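Local coordinates for periplasmic molybdate-binding protein (Azotobacter vinelandii, PDB 1ATG), which binds molybdate and tungstate in an anion pocket between its two domains, probably as the periplasmic solute-binding component of an ABC transporter, at residues L128-L131 and D132-T135; S151-S155 and G156-L160. One frame throughout, in Å; residues are numbered along the deposited sequence.

Contact 1 of 2, residues L128-L131 and D132-T135; sequences LGLL and DKLT
The carbonyl oxygen Leu131 O is gripped twice by Thr135, a worked example of a helical threonine bonding to the residue four places back. Thr135 OG1 donates to Leu131 O at 2.7 Å, while Thr135 N makes the ordinary helical bond to Leu131 O at 3.0 Å. The two donors arrive from opposite faces of the carbonyl plane, the hydroxyl 35° above it. The hydroxyl can do this because OG1 lies beside its own backbone N (chi1 -63°), which turns it back along the helix. Leu131 CD1 also comes within 3.8 Å of Thr135 OG1, lying against one side of the hydroxyl.

One residue earlier, Leu134 N bonds to Leu130 O at 3.0 Å, and Leu134 CD1 packs on Leu130 CB. In the conformer given here, one of two, Lys133 runs side by side with Leu130, its CD 4.1 Å from Leu130 CD2, and its amine goes on to Gln137. A water links Gly129 O to Lys133 N, tying the new helix to the positive-phi glycine of a Schellman motif.

Helix 116-127 ends at this turn, and helix 131-136 starts from it. Leu131 and Leu134 lean on Leu125 of the former helix, and both, with Thr135, meet Ile140 of strand 140-143.

Contact 2 of 2, residues S151-S155 and G156-L160; sequences SQTAS and GAADL. With ACT (acetate ion), chain C; SO4 (sulfate ion), chain D.
Ser155 holds its hydroxyl between its own backbone N and carbonyl carbon (chi1 64°), which sets OG where Ala157 N can donate to it at 3.2 Å, nearly straight at 163°. Gln152 is bent at chi2 (-51°), and this fold of the chain lays OE1 beside the methyl of Ala157, 3.2 Å from its CB. The other end of the same amide, Gln152 NE2, gives a hydrogen bond to sulfate O2, an oxygen that Ser151 OG also reaches in one of its two conformers; Gln148 joins them on this ion, which probably comes from the crystallisation liquor.

The backbone closes the helix at the same turn. Ala158 N donates to Gln152 O at 3.0 Å, from well above the carbonyl plane, and Gly156 N donates to Thr153 O, also at 3.0 Å. Gly156 has positive phi, and a CB on it would collide with Ser155 O. Beyond the turn, Asp159 N binds oxygen O of an acetate ion, probably also from the crystallisation liquor, at 2.9 Å, and His106 holds the same ion. The carboxylate of Asp159 forms a salt bridge with Arg105; with an alanine here, that guanidinium would probably lose this charged partner and be freer to turn.

Thr153 turns its hydroxyl back to Ala149 and packs on Trp85 and Ala108. The whole is a glycine-terminated helix end leading, through a short loop, into strand 160-164, a helix-to-strand connection in the alpha/beta architecture of periplasmic binding proteins.

Overall arrangement
Contacts 1 and 2 follow one another along the chain, with strand 140-143 and the first part of helix 146-154 between them. Their centres are 20 Å apart and their nearest atoms about 7 Å, so they do not touch. They are nevertheless joined through the mixed sheet: contact 1 packs on strand 140-143 and contact 2 runs into strand 160-164, and both strands pair in parallel with strand 107-110. Trp104 is touched by Leu134 from one contact and by Asp159 and Leu160 from the other. Contact 1 lies away from the anion site, whereas helix 146-154, which contact 2 terminates, begins at Val146 in the tungstate pocket.

Contact 1 of 2, residues L128-L131 and D132-T135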
ATOM      1  N   LEU A 128       5.116 -16.620  12.457  1.00  7.12           N
ATOM      2  CA  LEU A 128       4.305 -17.698  12.982  1.00  7.41           C
ATOM      3  C   LEU A 128       4.837 -19.082  12.646  1.00  7.82           C
ATOM      4  O   LEU A 128       4.243 -20.074  13.082  1.00  8.97           O
ATOM      5  CB  LEU A 128       2.880 -17.546  12.410  1.00  7.54           C
ATOM      6  CG  LEU A 128       2.139 -16.291  12.899  1.00  8.55           C
ATOM      7  CD1 LEU A 128       0.870 -16.100  12.085  1.00 10.93           C
ATOM      8  CD2 LEU A 128       1.850 -16.386  14.389  1.00 10.92           C
ATOM      9  N   GLY A 129       5.883 -19.180  11.841  1.00  7.01           N
ATOM     10  CA  GLY A 129       6.437 -20.466  11.444  1.00  8.06           C
ATOM     11  C   GLY A 129       5.510 -21.208  10.489  1.00  7.01           C
ATOM     12  O   GLY A 129       5.532 -22.450  10.490  1.00  8.94           O
ATOM     13  N   LEU A 130       4.728 -20.485   9.677  1.00  6.41           N
ATOM     14  CA  LEU A 130       3.772 -21.093   8.779  1.00  6.68           C
ATOM     15  C   LEU A 130       4.113 -20.910   7.316  1.00  6.71           C
ATOM     16  O   LEU A 130       3.409 -21.492   6.486  1.00  7.60           O
ATOM     17  CB  LEU A 130       2.365 -20.494   9.001  1.00  6.76           C
ATOM     18  CG  LEU A 130       1.735 -20.801  10.355  1.00  8.82           C
ATOM     19  CD1 LEU A 130       0.484 -19.953  10.566  1.00  8.62           C
ATOM     20  CD2 LEU A 130       1.405 -22.285  10.468  1.00 11.98           C
ATOM     21  N   LEU A 131       5.156 -20.157   6.977  1.00  6.06           N
ATOM     22  CA  LEU A 131       5.459 -19.929   5.579  1.00  6.23           C
ATOM     23  C   LEU A 131       5.825 -21.213   4.858  1.00  6.31           C
ATOM     24  O   LEU A 131       5.332 -21.478   3.762  1.00  7.35           O
ATOM     25  CB  LEU A 131       6.554 -18.878   5.400  1.00  7.37           C
ATOM     26  CG  LEU A 131       6.851 -18.473   3.959  1.00  6.84           C
ATOM     27  CD1 LEU A 131       5.596 -17.916   3.290  1.00  8.57           C
ATOM     28  CD2 LEU A 131       7.963 -17.428   3.894  1.00  8.86           C
ATOM     29  N   ASP A 132       6.717 -22.020   5.451  1.00  6.67           N
ATOM     30  CA  ASP A 132       7.106 -23.258   4.761  1.00  6.97           C
ATOM     31  C   ASP A 132       5.923 -24.201   4.554  1.00  7.82           C
ATOM     32  O   ASP A 132       5.820 -24.747   3.447  1.00  8.48           O
ATOM     33  CB  ASP A 132       8.221 -23.950   5.542  1.00  9.30           C
ATOM     34  CG  ASP A 132       9.533 -23.186   5.547  1.00 10.44           C
ATOM     35  OD1 ASP A 132       9.766 -22.360   4.652  1.00 11.67           O
ATOM     36  OD2 ASP A 132      10.327 -23.427   6.489  1.00 12.59           O
ATOM     37  N   LYS A 133       5.134 -24.379   5.594  1.00  7.17           N
ATOM     38  CA  LYS A 133       3.995 -25.300   5.466  1.00  8.84           C
ATOM     39  C   LYS A 133       3.007 -24.835   4.413  1.00  7.98           C
ATOM     40  O   LYS A 133       2.582 -25.621   3.550  1.00  8.91           O
ATOM     41  CB  LYS A 133       3.316 -25.426   6.828  0.50 12.31           C
ATOM     42  CG  LYS A 133       1.958 -26.110   6.850  0.50 18.25           C
ATOM     43  CD  LYS A 133       1.028 -25.435   7.850  0.50 19.20           C
ATOM     44  CE  LYS A 133      -0.158 -26.306   8.215  0.50 22.16           C
ATOM     45  NZ  LYS A 133      -1.344 -26.009   7.364  0.50 18.97           N
ATOM     46  N   LEU A 134       2.630 -23.546   4.436  1.00  7.69           N
ATOM     47  CA  LEU A 134       1.623 -23.062   3.486  1.00  7.08           C
ATOM     48  C   LEU A 134       2.160 -23.019   2.074  1.00  7.29           C
ATOM     49  O   LEU A 134       1.410 -23.203   1.095  1.00  9.12           O
ATOM     50  CB  LEU A 134       1.091 -21.701   3.937  1.00  7.35           C
ATOM     51  CG  LEU A 134       0.284 -21.766   5.232  1.00  7.76           C
ATOM     52  CD1 LEU A 134      -0.081 -20.355   5.685  1.00  9.50           C
ATOM     53  CD2 LEU A 134      -0.971 -22.619   5.103  1.00 10.34           C
ATOM     54  N   THR A 135       3.456 -22.824   1.900  1.00  7.62           N
ATOM     55  CA  THR A 135       4.082 -22.870   0.589  1.00  8.16           C
ATOM     56  C   THR A 135       4.085 -24.307   0.071  1.00  8.40           C
ATOM     57  O   THR A 135       3.699 -24.569  -1.074  1.00 10.07           O
ATOM     58  CB  THR A 135       5.518 -22.330   0.670  1.00  8.73           C
ATOM     59  OG1 THR A 135       5.482 -20.949   1.073  1.00  8.42           O
ATOM     60  CG2 THR A 135       6.229 -22.418  -0.674  1.00 11.15           C
TER
HETATM   61  O   HOH W   1       5.987 -23.917   8.242  1.00 11.01           O

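Contact 2 of 2, residues S151-S155 and G156-L160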
ATOM      1  N   SER A 151      -8.517  -7.531  -4.456  1.00  4.71           N
ATOM      2  CA  SER A 151      -9.537  -7.933  -5.416  0.60  6.05           C
ATOM      3  C   SER A 151      -9.887  -9.414  -5.286  1.00  5.72           C
ATOM      4  O   SER A 151     -11.058  -9.820  -5.255  1.00  6.26           O
ATOM      5  CB  SER A 151      -9.024  -7.718  -6.857  0.60  7.62           C
ATOM      6  OG  SER A 151      -9.977  -8.316  -7.732  0.60 11.96           O
ATOM      7  N   GLN A 152      -8.853 -10.239  -5.204  1.00  5.38           N
ATOM      8  CA  GLN A 152      -9.050 -11.682  -5.092  1.00  5.37           C
ATOM      9  C   GLN A 152      -9.767 -12.059  -3.818  1.00  4.37           C
ATOM     10  O   GLN A 152     -10.601 -12.971  -3.784  1.00  5.38           O
ATOM     11  CB  GLN A 152      -7.698 -12.380  -5.145  1.00  5.58           C
ATOM     12  CG  GLN A 152      -6.987 -12.286  -6.481  1.00  8.94           C
ATOM     13  CD  GLN A 152      -7.830 -12.684  -7.677  1.00 15.64           C
ATOM     14  OE1 GLN A 152      -8.342 -13.800  -7.747  1.00 17.04           O
ATOM     15  NE2 GLN A 152      -8.010 -11.776  -8.631  1.00 20.33           N
ATOM     16  N   THR A 153      -9.439 -11.375  -2.717  1.00  4.57           N
ATOM     17  CA  THR A 153     -10.087 -11.661  -1.449  1.00  5.24           C
ATOM     18  C   THR A 153     -11.511 -11.132  -1.433  1.00  4.06           C
ATOM     19  O   THR A 153     -12.431 -11.793  -0.948  1.00  4.89           O
ATOM     20  CB  THR A 153      -9.265 -11.064  -0.288  1.00  4.36           C
ATOM     21  OG1 THR A 153      -7.901 -11.491  -0.404  1.00  4.69           O
ATOM     22  CG2 THR A 153      -9.782 -11.556   1.047  1.00  5.14           C
ATOM     23  N   ALA A 154     -11.718  -9.932  -1.987  1.00  4.15           N
ATOM     24  CA  ALA A 154     -13.033  -9.301  -1.969  1.00  4.40           C
ATOM     25  C   ALA A 154     -14.096 -10.079  -2.732  1.00  4.37           C
ATOM     26  O   ALA A 154     -15.277 -10.015  -2.385  1.00  5.38           O
ATOM     27  CB  ALA A 154     -12.956  -7.881  -2.517  1.00  4.77           C
ATOM     28  N   SER A 155     -13.695 -10.752  -3.799  1.00  4.33           N
ATOM     29  CA  SER A 155     -14.627 -11.554  -4.580  1.00  4.62           C
ATOM     30  C   SER A 155     -14.780 -12.965  -4.030  1.00  4.34           C
ATOM     31  O   SER A 155     -15.605 -13.737  -4.550  1.00  5.20           O
ATOM     32  CB  SER A 155     -14.098 -11.660  -6.017  1.00  6.36           C
ATOM     33  OG  SER A 155     -12.869 -12.360  -6.019  1.00  5.61           O
ATOM     34  N   GLY A 156     -13.948 -13.353  -3.069  1.00  4.06           N
ATOM     35  CA  GLY A 156     -13.939 -14.721  -2.591  1.00  4.93           C
ATOM     36  C   GLY A 156     -13.061 -15.620  -3.459  1.00  3.48           C
ATOM     37  O   GLY A 156     -12.987 -16.831  -3.138  1.00  4.73           O
ATOM     38  N   ALA A 157     -12.387 -15.157  -4.491  1.00  3.94           N
ATOM     39  CA  ALA A 157     -11.457 -16.006  -5.232  1.00  4.52           C
ATOM     40  C   ALA A 157     -10.396 -16.588  -4.302  1.00  5.10           C
ATOM     41  O   ALA A 157      -9.874 -17.692  -4.572  1.00  5.25           O
ATOM     42  CB  ALA A 157     -10.834 -15.259  -6.387  1.00  5.69           C
ATOM     43  N   ALA A 158     -10.028 -15.874  -3.246  1.00  4.40           N
ATOM     44  CA  ALA A 158      -9.184 -16.362  -2.174  1.00  4.14           C
ATOM     45  C   ALA A 158      -9.978 -16.287  -0.863  1.00  4.33           C
ATOM     46  O   ALA A 158     -10.509 -15.215  -0.551  1.00  4.70           O
ATOM     47  CB  ALA A 158      -7.881 -15.581  -2.014  1.00  5.62           C
ATOM     48  N   ASP A 159     -10.053 -17.359  -0.098  1.00  4.20           N
ATOM     49  CA  ASP A 159     -10.716 -17.339   1.195  1.00  4.25           C
ATOM     50  C   ASP A 159     -10.091 -16.286   2.104  1.00  3.93           C
ATOM     51  O   ASP A 159     -10.829 -15.617   2.820  1.00  5.18           O
ATOM     52  CB  ASP A 159     -10.624 -18.725   1.849  1.00  4.16           C
ATOM     53  CG  ASP A 159     -11.551 -19.760   1.245  1.00  4.63           C
ATOM     54  OD1 ASP A 159     -12.643 -19.407   0.724  1.00  5.38           O
ATOM     55  OD2 ASP A 159     -11.227 -20.967   1.327  1.00  5.72           O
ATOM     56  N   LEU A 160      -8.769 -16.187   2.111  1.00  4.00           N
ATOM     57  CA  LEU A 160      -8.054 -15.234   2.946  1.00  3.65           C
ATOM     58  C   LEU A 160      -7.183 -14.348   2.076  1.00  3.40           C
ATOM     59  O   LEU A 160      -6.760 -14.777   0.999  1.00  4.01           O
ATOM     60  CB  LEU A 160      -7.128 -15.959   3.928  1.00  5.07           C
ATOM     61  CG  LEU A 160      -7.766 -16.940   4.906  1.00  4.63           C
ATOM     62  CD1 LEU A 160      -6.686 -17.485   5.838  1.00  6.01           C
ATOM     63  CD2 LEU A 160      -8.886 -16.307   5.723  1.00  8.42           C
TER
HETATM   64  C   ACT C 301     -10.129 -20.229  -2.335  1.00  4.87           C
HETATM   65  O   ACT C 301      -9.419 -19.825  -1.391  1.00  5.01           O
HETATM   66  OXT ACT C 301      -9.715 -21.137  -3.116  1.00  6.02           O
HETATM   67  CH3 ACT C 301     -11.505 -19.699  -2.556  1.00  5.32           C
HETATM   68  S   SO4 D 451      -7.495  -8.204 -10.349  0.50 14.83           S
HETATM   69  O1  SO4 D 451      -8.725  -7.630 -10.999  0.50 17.89           O
HETATM   70  O2  SO4 D 451      -7.934  -9.222  -9.341  0.50 17.35           O
HETATM   71  O3  SO4 D 451      -6.730  -7.106  -9.674  0.50 17.08           O
HETATM   72  O4  SO4 D 451      -6.633  -8.857 -11.381  0.50 16.76           O
HETATM   73  O   HOH W   2     -12.552 -13.779   0.942  1.00  4.93           O